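Long-range contacts in AAA family ATPase (Sulfolobus acidocaldarius, PDB 2W2U), which works in archaeal cell division as an ATP-hydrolysing AAA-family enzyme whose N-terminal MIT domain, seen here with a bound peptide, links it to ESCRT-III: residues M14-A19 with A50-L55; E37-Y42 with R74-L79; K44-L49 with Q67-Y72. All blocks are in the same frame, centred on the assembly; numbering follows the deposited sequence.

Contact 1: M14-A19 with A50-L55; sequences MLEEMA and AQLVSL
L15 of helix 11-31 and L52 of helix 35-55 form the middle of the apolar contact, and their CA atoms, 7.0 Å apart, are the nearest pair of the two segments. The two side chains slide past each other in opposite directions: CD2 of L52 lies 3.7 Å from CB of L15, with CG of L52 close behind it on the same CB. CD1 of L15 is nearly anti to its own CA (chi2 165°), which carries this methyl well out from helix 11-31. There it meets CD1 of L55 at 3.6 Å, the leucine side chains crossing at about a right angle. One turn earlier on helix 35-55, the CG methylene of Q51 touches the same L15 CD1 from 4.1 Å.

These residues join the first two helices of the three-helix MIT bundle, near the start of helix 11-31 and at the end of helix 35-55. The segments run antiparallel at 157°, with their axes 10.2 Å apart, and 221 Å² of surface is buried between them. L15, Q51 and L55 lie toward the solvent side, whereas L52 is buried and also packs on Y65 of helix 62-81.

No hydrogen bond or salt bridge links the two segments, and the charged residue E16 contributes through its aliphatic part. Its CG rests 3.7 Å from CD1 of L52, the two side chains crossing at about a right angle. Beyond CG the chain is extended, and it leads the carboxylate away from the leucine to partners elsewhere. OE2 is hydrogen-bonded to OH of Y65 and forms a salt bridge with a basic side chain of the bound peptide, so this buried acid is probably kept ionised by the opposite charge beside it.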
ATOM      1  N   MET A  14       1.988  -7.651  11.866  1.00 15.92           N
ATOM      2  CA  MET A  14       2.243  -6.300  12.352  1.00 16.65           C
ATOM      3  C   MET A  14       2.554  -5.330  11.198  1.00 15.21           C
ATOM      4  O   MET A  14       2.009  -4.218  11.144  1.00 14.62           O
ATOM      5  CB  MET A  14       3.382  -6.332  13.368  1.00 16.27           C
ATOM      6  CG  MET A  14       3.502  -5.086  14.212  1.00 18.15           C
ATOM      7  SD  MET A  14       5.230  -4.680  14.500  1.00 21.51           S
ATOM      8  CE  MET A  14       5.668  -4.087  12.857  1.00 18.37           C
ATOM      9  N   LEU A  15       3.413  -5.760  10.275  1.00 14.07           N
ATOM     10  CA  LEU A  15       3.725  -4.955   9.091  1.00 13.64           C
ATOM     11  C   LEU A  15       2.535  -4.845   8.137  1.00 13.08           C
ATOM     12  O   LEU A  15       2.283  -3.782   7.574  1.00 12.84           O
ATOM     13  CB  LEU A  15       4.962  -5.492   8.358  1.00 13.44           C
ATOM     14  CG  LEU A  15       6.329  -5.292   9.031  1.00 13.57           C
ATOM     15  CD1 LEU A  15       7.362  -6.187   8.383  1.00 12.77           C
ATOM     16  CD2 LEU A  15       6.792  -3.824   9.000  1.00 14.40           C
ATOM     17  N   GLU A  16       1.800  -5.940   7.963  1.00 12.94           N
ATOM     18  CA  GLU A  16       0.586  -5.919   7.145  1.00 13.04           C
ATOM     19  C   GLU A  16      -0.420  -4.863   7.619  1.00 13.34           C
ATOM     20  O   GLU A  16      -0.975  -4.127   6.804  1.00 13.09           O
ATOM     21  CB  GLU A  16      -0.051  -7.312   7.063  1.00 12.81           C
ATOM     22  CG  GLU A  16       0.718  -8.247   6.131  1.00 12.93           C
ATOM     23  CD  GLU A  16       0.284  -9.700   6.206  1.00 12.58           C
ATOM     24  OE1 GLU A  16      -0.512 -10.065   7.097  1.00 11.69           O
ATOM     25  OE2 GLU A  16       0.746 -10.485   5.351  1.00 11.50           O
ATOM     26  N   GLU A  17      -0.635  -4.791   8.930  1.00 14.02           N
ATOM     27  CA  GLU A  17      -1.514  -3.778   9.529  1.00 15.13           C
ATOM     28  C   GLU A  17      -0.991  -2.344   9.324  1.00 14.92           C
ATOM     29  O   GLU A  17      -1.774  -1.421   9.050  1.00 14.71           O
ATOM     30  CB  GLU A  17      -1.745  -4.091  11.020  1.00 15.37           C
ATOM     31  CG  GLU A  17      -2.136  -2.894  11.911  1.00 18.70           C
ATOM     32  CD  GLU A  17      -3.472  -2.231  11.554  1.00 23.05           C
ATOM     33  OE1 GLU A  17      -4.352  -2.881  10.935  1.00 24.78           O
ATOM     34  OE2 GLU A  17      -3.634  -1.040  11.905  1.00 24.46           O
ATOM     35  N   MET A  18       0.324  -2.176   9.462  1.00 14.81           N
ATOM     36  CA  MET A  18       1.001  -0.901   9.210  1.00 15.45           C
ATOM     37  C   MET A  18       0.780  -0.429   7.776  1.00 14.83           C
ATOM     38  O   MET A  18       0.412   0.718   7.549  1.00 15.17           O
ATOM     39  CB  MET A  18       2.501  -1.033   9.498  1.00 15.22           C
ATOM     40  CG  MET A  18       3.291   0.281   9.491  1.00 15.29           C
ATOM     41  SD  MET A  18       5.062   0.018   9.802  1.00 17.75           S
ATOM     42  CE  MET A  18       5.013  -0.869  11.349  1.00 15.73           C
ATOM     43  N   ALA A  19       1.014  -1.321   6.816  1.00 14.83           N
ATOM     44  CA  ALA A  19       0.748  -1.058   5.402  1.00 14.81           C
ATOM     45  C   ALA A  19      -0.718  -0.700   5.157  1.00 14.82           C
ATOM     46  O   ALA A  19      -1.011   0.247   4.424  1.00 14.51           O
ATOM     47  CB  ALA A  19       1.156  -2.263   4.552  1.00 14.79           C
ATOM     48  N   ALA A  50       7.144  -3.385   0.408  1.00 11.51           N
ATOM     49  CA  ALA A  50       8.449  -3.816  -0.098  1.00 11.88           C
ATOM     50  C   ALA A  50       9.228  -4.587   0.969  1.00 11.91           C
ATOM     51  O   ALA A  50       9.886  -5.581   0.663  1.00 12.13           O
ATOM     52  CB  ALA A  50       9.259  -2.623  -0.622  1.00 11.84           C
ATOM     53  N   GLN A  51       9.134  -4.135   2.218  1.00 11.74           N
ATOM     54  CA  GLN A  51       9.770  -4.816   3.342  1.00 11.69           C
ATOM     55  C   GLN A  51       9.195  -6.226   3.553  1.00 11.72           C
ATOM     56  O   GLN A  51       9.947  -7.184   3.784  1.00 11.13           O
ATOM     57  CB  GLN A  51       9.626  -3.984   4.622  1.00 11.82           C
ATOM     58  CG  GLN A  51      10.238  -4.629   5.866  1.00 12.40           C
ATOM     59  CD  GLN A  51      11.755  -4.646   5.825  1.00 13.60           C
ATOM     60  OE1 GLN A  51      12.387  -3.604   5.663  1.00 14.71           O
ATOM     61  NE2 GLN A  51      12.349  -5.830   5.984  1.00 13.30           N
ATOM     62  N   LEU A  52       7.864  -6.326   3.481  1.00 11.52           N
ATOM     63  CA  LEU A  52       7.151  -7.608   3.550  1.00 11.76           C
ATOM     64  C   LEU A  52       7.570  -8.569   2.433  1.00 11.92           C
ATOM     65  O   LEU A  52       7.804  -9.750   2.685  1.00 11.93           O
ATOM     66  CB  LEU A  52       5.631  -7.390   3.555  1.00 11.52           C
ATOM     67  CG  LEU A  52       4.955  -6.987   4.878  1.00 11.08           C
ATOM     68  CD1 LEU A  52       3.583  -6.393   4.633  1.00 10.31           C
ATOM     69  CD2 LEU A  52       4.852  -8.158   5.855  1.00 10.94           C
ATOM     70  N   VAL A  53       7.677  -8.049   1.211  1.00 12.58           N
ATOM     71  CA  VAL A  53       8.246  -8.785   0.077  1.00 13.27           C
ATOM     72  C   VAL A  53       9.670  -9.314   0.356  1.00 13.64           C
ATOM     73  O   VAL A  53       9.941 -10.470   0.085  1.00 13.50           O
ATOM     74  CB  VAL A  53       8.210  -7.944  -1.233  1.00 13.46           C
ATOM     75  CG1 VAL A  53       9.098  -8.566  -2.330  1.00 13.05           C
ATOM     76  CG2 VAL A  53       6.775  -7.795  -1.731  1.00 13.24           C
ATOM     77  N   SER A  54      10.565  -8.482   0.901  1.00 14.13           N
ATOM     78  CA  SER A  54      11.908  -8.957   1.299  1.00 14.76           C
ATOM     79  C   SER A  54      11.868 -10.090   2.316  1.00 14.51           C
ATOM     80  O   SER A  54      12.630 -11.047   2.207  1.00 14.74           O
ATOM     81  CB  SER A  54      12.763  -7.831   1.879  1.00 14.58           C
ATOM     82  OG  SER A  54      13.084  -6.880   0.887  1.00 16.52           O
ATOM     83  N   LEU A  55      10.989  -9.964   3.306  1.00 14.52           N
ATOM     84  CA  LEU A  55      10.912 -10.912   4.416  1.00 14.62           C
ATOM     85  C   LEU A  55      10.232 -12.229   4.036  1.00 14.41           C
ATOM     86  O   LEU A  55      10.579 -13.283   4.571  1.00 14.32           O
ATOM     87  CB  LEU A  55      10.187 -10.287   5.609  1.00 14.43           C
ATOM     88  CG  LEU A  55      10.902  -9.320   6.565  1.00 15.80           C
ATOM     89  CD1 LEU A  55       9.880  -8.494   7.332  1.00 14.85           C
ATOM     90  CD2 LEU A  55      11.812 -10.059   7.539  1.00 16.12           C
TER

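Contact 2: E37-Y42 with R74-L79; sequences EAITNY and RRIEVL
In the antiparallel pairing of the second and third helices of the MIT bundle, I39 and Y42 of helix 35-55 pack on R75, I76 and L79 of helix 62-81. The segments run at 156° to each other, and I39 and I76 form the nearest CA pair, at 5.6 Å. CD1 of I76 is turned well away from an extended course (chi2 -86°) and sits against helix 35-55, 3.3 Å from CB of Y42 and 3.6 Å from CG2 of I39. I39 in turn slides past L79 in the opposite direction, its CD1 3.7 Å from the L79 CB. An alanine at I39 would lack the CG2 and CD1 contacts and would probably leave a gap beside the L79 CB, with the I76 terminal methyl less firmly held.

The Y42 ring is approached in two ways. CB of R75 lies over one face, offset toward the rim, and the adjoining CG touches CE2 at 3.6 Å. L79 CD1 comes to the edge, near the ring plane, 3.8 Å from CE2, and is also in contact with CB of A38. At the polar ends, NE of R75 makes a salt bridge with OD2 of D30, to which the Y42 OH is hydrogen-bonded as well; the shared carboxylate probably helps to hold both groups in place. Y42 and R75 each pack on an apolar side chain of the bound peptide, consistent with the groove between the first and third helices, one of the peptide-binding grooves known in MIT domains.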
ATOM      1  N   GLU A  37      -0.772  14.438   0.279  1.00 16.33           N
ATOM      2  CA  GLU A  37      -1.070  13.553   1.404  1.00 16.54           C
ATOM      3  C   GLU A  37      -1.413  12.139   0.951  1.00 15.51           C
ATOM      4  O   GLU A  37      -1.027  11.164   1.594  1.00 15.46           O
ATOM      5  CB  GLU A  37      -2.214  14.125   2.248  1.00 17.11           C
ATOM      6  CG  GLU A  37      -1.785  14.580   3.642  1.00 20.59           C
ATOM      7  CD  GLU A  37      -2.324  13.671   4.737  1.00 24.38           C
ATOM      8  OE1 GLU A  37      -3.559  13.691   4.960  1.00 25.72           O
ATOM      9  OE2 GLU A  37      -1.519  12.952   5.381  1.00 25.67           O
ATOM     10  N   ALA A  38      -2.145  12.035  -0.154  1.00 14.59           N
ATOM     11  CA  ALA A  38      -2.428  10.737  -0.756  1.00 13.86           C
ATOM     12  C   ALA A  38      -1.117  10.061  -1.168  1.00 13.43           C
ATOM     13  O   ALA A  38      -0.864   8.910  -0.797  1.00 13.09           O
ATOM     14  CB  ALA A  38      -3.367  10.891  -1.943  1.00 13.55           C
ATOM     15  N   ILE A  39      -0.277  10.802  -1.899  1.00 12.77           N
ATOM     16  CA  ILE A  39       1.024  10.299  -2.348  1.00 12.56           C
ATOM     17  C   ILE A  39       1.945   9.880  -1.197  1.00 12.30           C
ATOM     18  O   ILE A  39       2.525   8.792  -1.248  1.00 12.15           O
ATOM     19  CB  ILE A  39       1.742  11.288  -3.311  1.00 12.50           C
ATOM     20  CG1 ILE A  39       1.031  11.322  -4.674  1.00 12.50           C
ATOM     21  CG2 ILE A  39       3.187  10.884  -3.514  1.00 12.44           C
ATOM     22  CD1 ILE A  39       1.350  12.570  -5.527  1.00 12.82           C
ATOM     23  N   THR A  40       2.068  10.726  -0.169  1.00 12.01           N
ATOM     24  CA  THR A  40       2.915  10.430   0.996  1.00 12.10           C
ATOM     25  C   THR A  40       2.540   9.081   1.606  1.00 11.45           C
ATOM     26  O   THR A  40       3.397   8.253   1.887  1.00 11.63           O
ATOM     27  CB  THR A  40       2.823  11.529   2.095  1.00 12.04           C
ATOM     28  OG1 THR A  40       3.012  12.818   1.512  1.00 13.25           O
ATOM     29  CG2 THR A  40       3.894  11.337   3.149  1.00 13.14           C
ATOM     30  N   ASN A  41       1.245   8.878   1.801  1.00 11.02           N
ATOM     31  CA  ASN A  41       0.734   7.667   2.415  1.00 10.62           C
ATOM     32  C   ASN A  41       0.846   6.414   1.529  1.00 10.21           C
ATOM     33  O   ASN A  41       1.145   5.331   2.028  1.00  9.64           O
ATOM     34  CB  ASN A  41      -0.688   7.911   2.924  1.00 10.31           C
ATOM     35  CG  ASN A  41      -0.703   8.675   4.240  1.00 11.47           C
ATOM     36  OD1 ASN A  41      -0.337   8.128   5.279  1.00 11.95           O
ATOM     37  ND2 ASN A  41      -1.115   9.946   4.200  1.00 10.58           N
ATOM     38  N   TYR A  42       0.626   6.577   0.222  1.00 10.17           N
ATOM     39  CA  TYR A  42       0.852   5.503  -0.756  1.00 10.04           C
ATOM     40  C   TYR A  42       2.321   5.052  -0.723  1.00 10.50           C
ATOM     41  O   TYR A  42       2.609   3.848  -0.711  1.00 10.23           O
ATOM     42  CB  TYR A  42       0.493   5.958  -2.181  1.00  9.84           C
ATOM     43  CG  TYR A  42      -0.985   5.965  -2.547  1.00  9.60           C
ATOM     44  CD1 TYR A  42      -1.788   4.830  -2.370  1.00  8.84           C
ATOM     45  CD2 TYR A  42      -1.565   7.095  -3.124  1.00 10.13           C
ATOM     46  CE1 TYR A  42      -3.143   4.842  -2.725  1.00  9.18           C
ATOM     47  CE2 TYR A  42      -2.914   7.121  -3.481  1.00 10.26           C
ATOM     48  CZ  TYR A  42      -3.692   5.990  -3.282  1.00  9.95           C
ATOM     49  OH  TYR A  42      -5.013   6.023  -3.638  1.00 10.59           O
ATOM     50  N   ARG A  74       1.245   3.161  -9.517  1.00 16.34           N
ATOM     51  CA  ARG A  74       0.510   3.713 -10.654  1.00 17.20           C
ATOM     52  C   ARG A  74      -0.399   4.875 -10.257  1.00 17.00           C
ATOM     53  O   ARG A  74      -0.559   5.820 -11.025  1.00 17.23           O
ATOM     54  CB  ARG A  74      -0.299   2.628 -11.364  1.00 17.37           C
ATOM     55  CG  ARG A  74       0.409   1.981 -12.531  1.00 20.11           C
ATOM     56  CD  ARG A  74      -0.428   0.832 -13.071  1.00 24.54           C
ATOM     57  NE  ARG A  74      -0.008  -0.444 -12.497  1.00 27.24           N
ATOM     58  CZ  ARG A  74      -0.831  -1.420 -12.127  1.00 28.16           C
ATOM     59  NH1 ARG A  74      -2.144  -1.282 -12.241  1.00 29.20           N
ATOM     60  NH2 ARG A  74      -0.331  -2.536 -11.623  1.00 28.26           N
ATOM     61  N   ARG A  75      -0.991   4.805  -9.066  1.00 16.90           N
ATOM     62  CA  ARG A  75      -1.789   5.925  -8.564  1.00 16.89           C
ATOM     63  C   ARG A  75      -0.927   7.151  -8.222  1.00 16.84           C
ATOM     64  O   ARG A  75      -1.342   8.293  -8.459  1.00 16.78           O
ATOM     65  CB  ARG A  75      -2.681   5.515  -7.387  1.00 16.74           C
ATOM     66  CG  ARG A  75      -3.710   6.582  -6.986  1.00 17.01           C
ATOM     67  CD  ARG A  75      -4.725   6.882  -8.106  1.00 17.04           C
ATOM     68  NE  ARG A  75      -5.634   7.954  -7.708  1.00 17.65           N
ATOM     69  CZ  ARG A  75      -6.553   8.521  -8.488  1.00 17.38           C
ATOM     70  NH1 ARG A  75      -6.725   8.131  -9.748  1.00 18.05           N
ATOM     71  NH2 ARG A  75      -7.304   9.493  -7.999  1.00 16.85           N
ATOM     72  N   ILE A  76       0.268   6.905  -7.678  1.00 16.82           N
ATOM     73  CA  ILE A  76       1.266   7.962  -7.452  1.00 16.62           C
ATOM     74  C   ILE A  76       1.568   8.716  -8.742  1.00 16.61           C
ATOM     75  O   ILE A  76       1.582   9.947  -8.755  1.00 16.69           O
ATOM     76  CB  ILE A  76       2.614   7.406  -6.921  1.00 16.60           C
ATOM     77  CG1 ILE A  76       2.443   6.662  -5.584  1.00 16.88           C
ATOM     78  CG2 ILE A  76       3.666   8.525  -6.830  1.00 16.09           C
ATOM     79  CD1 ILE A  76       2.486   7.511  -4.373  1.00 17.05           C
ATOM     80  N   GLU A  77       1.823   7.971  -9.817  1.00 16.66           N
ATOM     81  CA  GLU A  77       2.204   8.557 -11.100  1.00 17.00           C
ATOM     82  C   GLU A  77       1.094   9.406 -11.713  1.00 16.47           C
ATOM     83  O   GLU A  77       1.374  10.418 -12.351  1.00 16.28           O
ATOM     84  CB  GLU A  77       2.708   7.484 -12.083  1.00 17.47           C
ATOM     85  CG  GLU A  77       4.072   6.872 -11.694  1.00 19.58           C
ATOM     86  CD  GLU A  77       5.112   7.926 -11.263  1.00 22.41           C
ATOM     87  OE1 GLU A  77       5.574   8.705 -12.132  1.00 22.94           O
ATOM     88  OE2 GLU A  77       5.465   7.972 -10.055  1.00 22.13           O
ATOM     89  N   VAL A  78      -0.158   9.005 -11.498  1.00 16.24           N
ATOM     90  CA  VAL A  78      -1.307   9.829 -11.876  1.00 16.19           C
ATOM     91  C   VAL A  78      -1.368  11.121 -11.035  1.00 16.18           C
ATOM     92  O   VAL A  78      -1.380  12.225 -11.588  1.00 16.05           O
ATOM     93  CB  VAL A  78      -2.643   9.046 -11.785  1.00 16.31           C
ATOM     94  CG1 VAL A  78      -3.822   9.935 -12.174  1.00 16.51           C
ATOM     95  CG2 VAL A  78      -2.605   7.794 -12.678  1.00 16.12           C
ATOM     96  N   LEU A  79      -1.378  10.976  -9.709  1.00 15.95           N
ATOM     97  CA  LEU A  79      -1.557  12.121  -8.791  1.00 15.51           C
ATOM     98  C   LEU A  79      -0.422  13.152  -8.852  1.00 15.30           C
ATOM     99  O   LEU A  79      -0.644  14.343  -8.652  1.00 14.52           O
ATOM    100  CB  LEU A  79      -1.774  11.642  -7.351  1.00 15.10           C
ATOM    101  CG  LEU A  79      -3.036  10.825  -7.047  1.00 15.23           C
ATOM    102  CD1 LEU A  79      -2.958  10.221  -5.648  1.00 13.96           C
ATOM    103  CD2 LEU A  79      -4.293  11.667  -7.204  1.00 15.43           C
TER

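Contact 3: K44-L49 with Q67-Y72; sequences KAIEVL and QMINEY
The ring of Y72 meets CD1 of L49 and CB of A45 obliquely across the interface, with L49 CD1 3.9 Å from CE2, while the carbonyl oxygen of M68, one turn back on its own helix, lies over one face, offset toward the rim. In the MIT three-helix bundle this is the central part of the antiparallel pair formed by helix 35-55 and helix 62-81, whose segment axes approach to 9.5 Å here. A23 of helix 11-31 also touches Y72, and the hydroxyl is hydrogen-bonded to the backbone of the bound peptide.

The aliphatic packing brings two isoleucines together, I46 and I69, with their CA atoms 5.3 Å apart. CD1 of I46 reaches CB of Y72 at 3.8 Å as the two side chains slide past in opposite directions. L49 CB sits 3.6 Å from CG1 of I69, and CD1 of L49 extends to CB of M68 as well, so this leucine touches three residues of the third helix.

On the peptide side of helix 62-81, E71 is held through both carboxylate oxygens. OE2 is hydrogen-bonded to a polar side chain of the peptide; OE1 accepts from NE2 of Q67 at 3.0 Å, the donor standing above the carboxylate plane, 37° out of it.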
ATOM      1  N   LYS A  44       4.422   5.312   1.694  1.00 11.01           N
ATOM      2  CA  LYS A  44       4.688   4.680   2.983  1.00 11.65           C
ATOM      3  C   LYS A  44       4.120   3.266   3.037  1.00 11.46           C
ATOM      4  O   LYS A  44       4.700   2.385   3.668  1.00 11.69           O
ATOM      5  CB  LYS A  44       4.171   5.543   4.143  1.00 11.49           C
ATOM      6  CG  LYS A  44       5.050   6.766   4.411  1.00 12.02           C
ATOM      7  CD  LYS A  44       4.481   7.656   5.510  1.00 12.27           C
ATOM      8  CE  LYS A  44       5.325   8.923   5.720  1.00 14.08           C
ATOM      9  NZ  LYS A  44       6.750   8.636   6.107  1.00 15.60           N
ATOM     10  N   ALA A  45       2.987   3.062   2.370  1.00 11.31           N
ATOM     11  CA  ALA A  45       2.422   1.725   2.192  1.00 11.34           C
ATOM     12  C   ALA A  45       3.330   0.868   1.300  1.00 11.42           C
ATOM     13  O   ALA A  45       3.586  -0.299   1.606  1.00 10.88           O
ATOM     14  CB  ALA A  45       1.019   1.814   1.615  1.00 10.97           C
ATOM     15  N   ILE A  46       3.820   1.465   0.211  1.00 11.87           N
ATOM     16  CA  ILE A  46       4.751   0.793  -0.711  1.00 12.50           C
ATOM     17  C   ILE A  46       6.018   0.326   0.018  1.00 12.63           C
ATOM     18  O   ILE A  46       6.424  -0.832  -0.107  1.00 12.21           O
ATOM     19  CB  ILE A  46       5.115   1.683  -1.935  1.00 12.25           C
ATOM     20  CG1 ILE A  46       3.927   1.781  -2.894  1.00 12.49           C
ATOM     21  CG2 ILE A  46       6.345   1.118  -2.681  1.00 13.33           C
ATOM     22  CD1 ILE A  46       3.987   2.979  -3.853  1.00 12.79           C
ATOM     23  N   GLU A  47       6.613   1.222   0.803  1.00 12.90           N
ATOM     24  CA  GLU A  47       7.814   0.889   1.565  1.00 13.47           C
ATOM     25  C   GLU A  47       7.600  -0.270   2.551  1.00 12.73           C
ATOM     26  O   GLU A  47       8.451  -1.151   2.666  1.00 12.67           O
ATOM     27  CB  GLU A  47       8.349   2.128   2.287  1.00 13.47           C
ATOM     28  CG  GLU A  47       9.762   1.970   2.829  1.00 14.86           C
ATOM     29  CD  GLU A  47      10.160   3.107   3.761  1.00 15.16           C
ATOM     30  OE1 GLU A  47       9.293   3.953   4.083  1.00 17.96           O
ATOM     31  OE2 GLU A  47      11.339   3.149   4.171  1.00 16.37           O
ATOM     32  N   VAL A  48       6.476  -0.267   3.264  1.00 12.18           N
ATOM     33  CA  VAL A  48       6.160  -1.386   4.173  1.00 11.77           C
ATOM     34  C   VAL A  48       5.913  -2.677   3.380  1.00 11.31           C
ATOM     35  O   VAL A  48       6.363  -3.753   3.781  1.00 11.11           O
ATOM     36  CB  VAL A  48       4.952  -1.088   5.103  1.00 11.68           C
ATOM     37  CG1 VAL A  48       4.683  -2.262   6.034  1.00 11.75           C
ATOM     38  CG2 VAL A  48       5.194   0.186   5.928  1.00 11.84           C
ATOM     39  N   LEU A  49       5.209  -2.558   2.254  1.00 11.07           N
ATOM     40  CA  LEU A  49       4.927  -3.708   1.391  1.00 11.09           C
ATOM     41  C   LEU A  49       6.201  -4.267   0.743  1.00 11.25           C
ATOM     42  O   LEU A  49       6.332  -5.479   0.577  1.00 10.75           O
ATOM     43  CB  LEU A  49       3.858  -3.371   0.338  1.00 11.04           C
ATOM     44  CG  LEU A  49       2.402  -3.165   0.801  1.00 11.04           C
ATOM     45  CD1 LEU A  49       1.536  -2.539  -0.304  1.00 10.99           C
ATOM     46  CD2 LEU A  49       1.763  -4.458   1.308  1.00 10.78           C
ATOM     47  N   GLN A  67       1.314  -6.984  -6.226  1.00 14.79           N
ATOM     48  CA  GLN A  67       0.175  -6.399  -6.932  1.00 14.97           C
ATOM     49  C   GLN A  67      -0.194  -5.019  -6.389  1.00 14.40           C
ATOM     50  O   GLN A  67      -0.432  -4.090  -7.160  1.00 14.51           O
ATOM     51  CB  GLN A  67      -1.048  -7.329  -6.857  1.00 14.92           C
ATOM     52  CG  GLN A  67      -2.282  -6.827  -7.618  1.00 15.64           C
ATOM     53  CD  GLN A  67      -3.579  -7.521  -7.191  1.00 16.22           C
ATOM     54  OE1 GLN A  67      -3.628  -8.748  -7.069  1.00 18.60           O
ATOM     55  NE2 GLN A  67      -4.639  -6.733  -6.969  1.00 16.10           N
ATOM     56  N   MET A  68      -0.252  -4.890  -5.067  1.00 14.09           N
ATOM     57  CA  MET A  68      -0.655  -3.632  -4.444  1.00 13.76           C
ATOM     58  C   MET A  68       0.408  -2.532  -4.568  1.00 13.47           C
ATOM     59  O   MET A  68       0.072  -1.356  -4.760  1.00 13.23           O
ATOM     60  CB  MET A  68      -1.099  -3.848  -2.994  1.00 13.82           C
ATOM     61  CG  MET A  68      -2.374  -4.701  -2.864  1.00 14.36           C
ATOM     62  SD  MET A  68      -3.702  -4.322  -4.049  1.00 14.57           S
ATOM     63  CE  MET A  68      -4.305  -2.768  -3.399  1.00 11.95           C
ATOM     64  N   ILE A  69       1.678  -2.922  -4.467  1.00 13.11           N
ATOM     65  CA  ILE A  69       2.803  -2.015  -4.729  1.00 13.24           C
ATOM     66  C   ILE A  69       2.611  -1.352  -6.098  1.00 13.49           C
ATOM     67  O   ILE A  69       2.692  -0.131  -6.221  1.00 13.29           O
ATOM     68  CB  ILE A  69       4.182  -2.745  -4.637  1.00 13.02           C
ATOM     69  CG1 ILE A  69       4.556  -3.000  -3.173  1.00 12.41           C
ATOM     70  CG2 ILE A  69       5.301  -1.942  -5.323  1.00 13.05           C
ATOM     71  CD1 ILE A  69       5.765  -3.896  -2.975  1.00 12.65           C
ATOM     72  N   ASN A  70       2.314  -2.161  -7.109  1.00 13.92           N
ATOM     73  CA  ASN A  70       2.158  -1.659  -8.468  1.00 14.36           C
ATOM     74  C   ASN A  70       0.942  -0.760  -8.658  1.00 14.17           C
ATOM     75  O   ASN A  70       1.029   0.266  -9.334  1.00 14.23           O
ATOM     76  CB  ASN A  70       2.154  -2.814  -9.469  1.00 14.61           C
ATOM     77  CG  ASN A  70       3.501  -3.482  -9.581  1.00 15.63           C
ATOM     78  OD1 ASN A  70       4.542  -2.823  -9.516  1.00 17.97           O
ATOM     79  ND2 ASN A  70       3.495  -4.796  -9.755  1.00 16.45           N
ATOM     80  N   GLU A  71      -0.178  -1.136  -8.047  1.00 14.21           N
ATOM     81  CA  GLU A  71      -1.379  -0.310  -8.067  1.00 14.34           C
ATOM     82  C   GLU A  71      -1.117   1.049  -7.432  1.00 14.25           C
ATOM     83  O   GLU A  71      -1.504   2.081  -7.981  1.00 14.41           O
ATOM     84  CB  GLU A  71      -2.542  -1.014  -7.362  1.00 14.22           C
ATOM     85  CG  GLU A  71      -3.121  -2.181  -8.149  1.00 14.90           C
ATOM     86  CD  GLU A  71      -4.405  -2.733  -7.557  1.00 14.90           C
ATOM     87  OE1 GLU A  71      -4.744  -3.890  -7.876  1.00 16.79           O
ATOM     88  OE2 GLU A  71      -5.081  -2.023  -6.781  1.00 16.07           O
ATOM     89  N   TYR A  72      -0.450   1.044  -6.281  1.00 14.24           N
ATOM     90  CA  TYR A  72      -0.145   2.280  -5.563  1.00 14.12           C
ATOM     91  C   TYR A  72       0.886   3.120  -6.308  1.00 14.44           C
ATOM     92  O   TYR A  72       0.745   4.343  -6.372  1.00 14.15           O
ATOM     93  CB  TYR A  72       0.298   1.998  -4.121  1.00 13.83           C
ATOM     94  CG  TYR A  72      -0.754   1.308  -3.267  1.00 13.37           C
ATOM     95  CD1 TYR A  72      -2.114   1.442  -3.548  1.00 12.74           C
ATOM     96  CD2 TYR A  72      -0.387   0.542  -2.160  1.00 13.38           C
ATOM     97  CE1 TYR A  72      -3.076   0.812  -2.766  1.00 12.80           C
ATOM     98  CE2 TYR A  72      -1.338  -0.088  -1.372  1.00 12.37           C
ATOM     99  CZ  TYR A  72      -2.681   0.055  -1.679  1.00 13.25           C
ATOM    100  OH  TYR A  72      -3.631  -0.571  -0.903  1.00 13.42           O
TER

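Helix 35-55 takes part in all three contacts, facing helix 11-31 in contact 1 and helix 62-81 in contacts 2 and 3. Contact 3 lies near the middle of the chain, its centre about 9 Å from that of contact 1 and about 10 Å from that of contact 2; those outer two are about 18 Å apart and do not touch. Contact 3 joins them: V48 CG1 packs on L15 O at 3.2 Å, and CD1 of Y72 meets CD1 of Y42 at 3.6 Å, their ring planes turned by about 35°. The bound peptide reaches residues of every contact, five of them in contact 3 and two in each of the others.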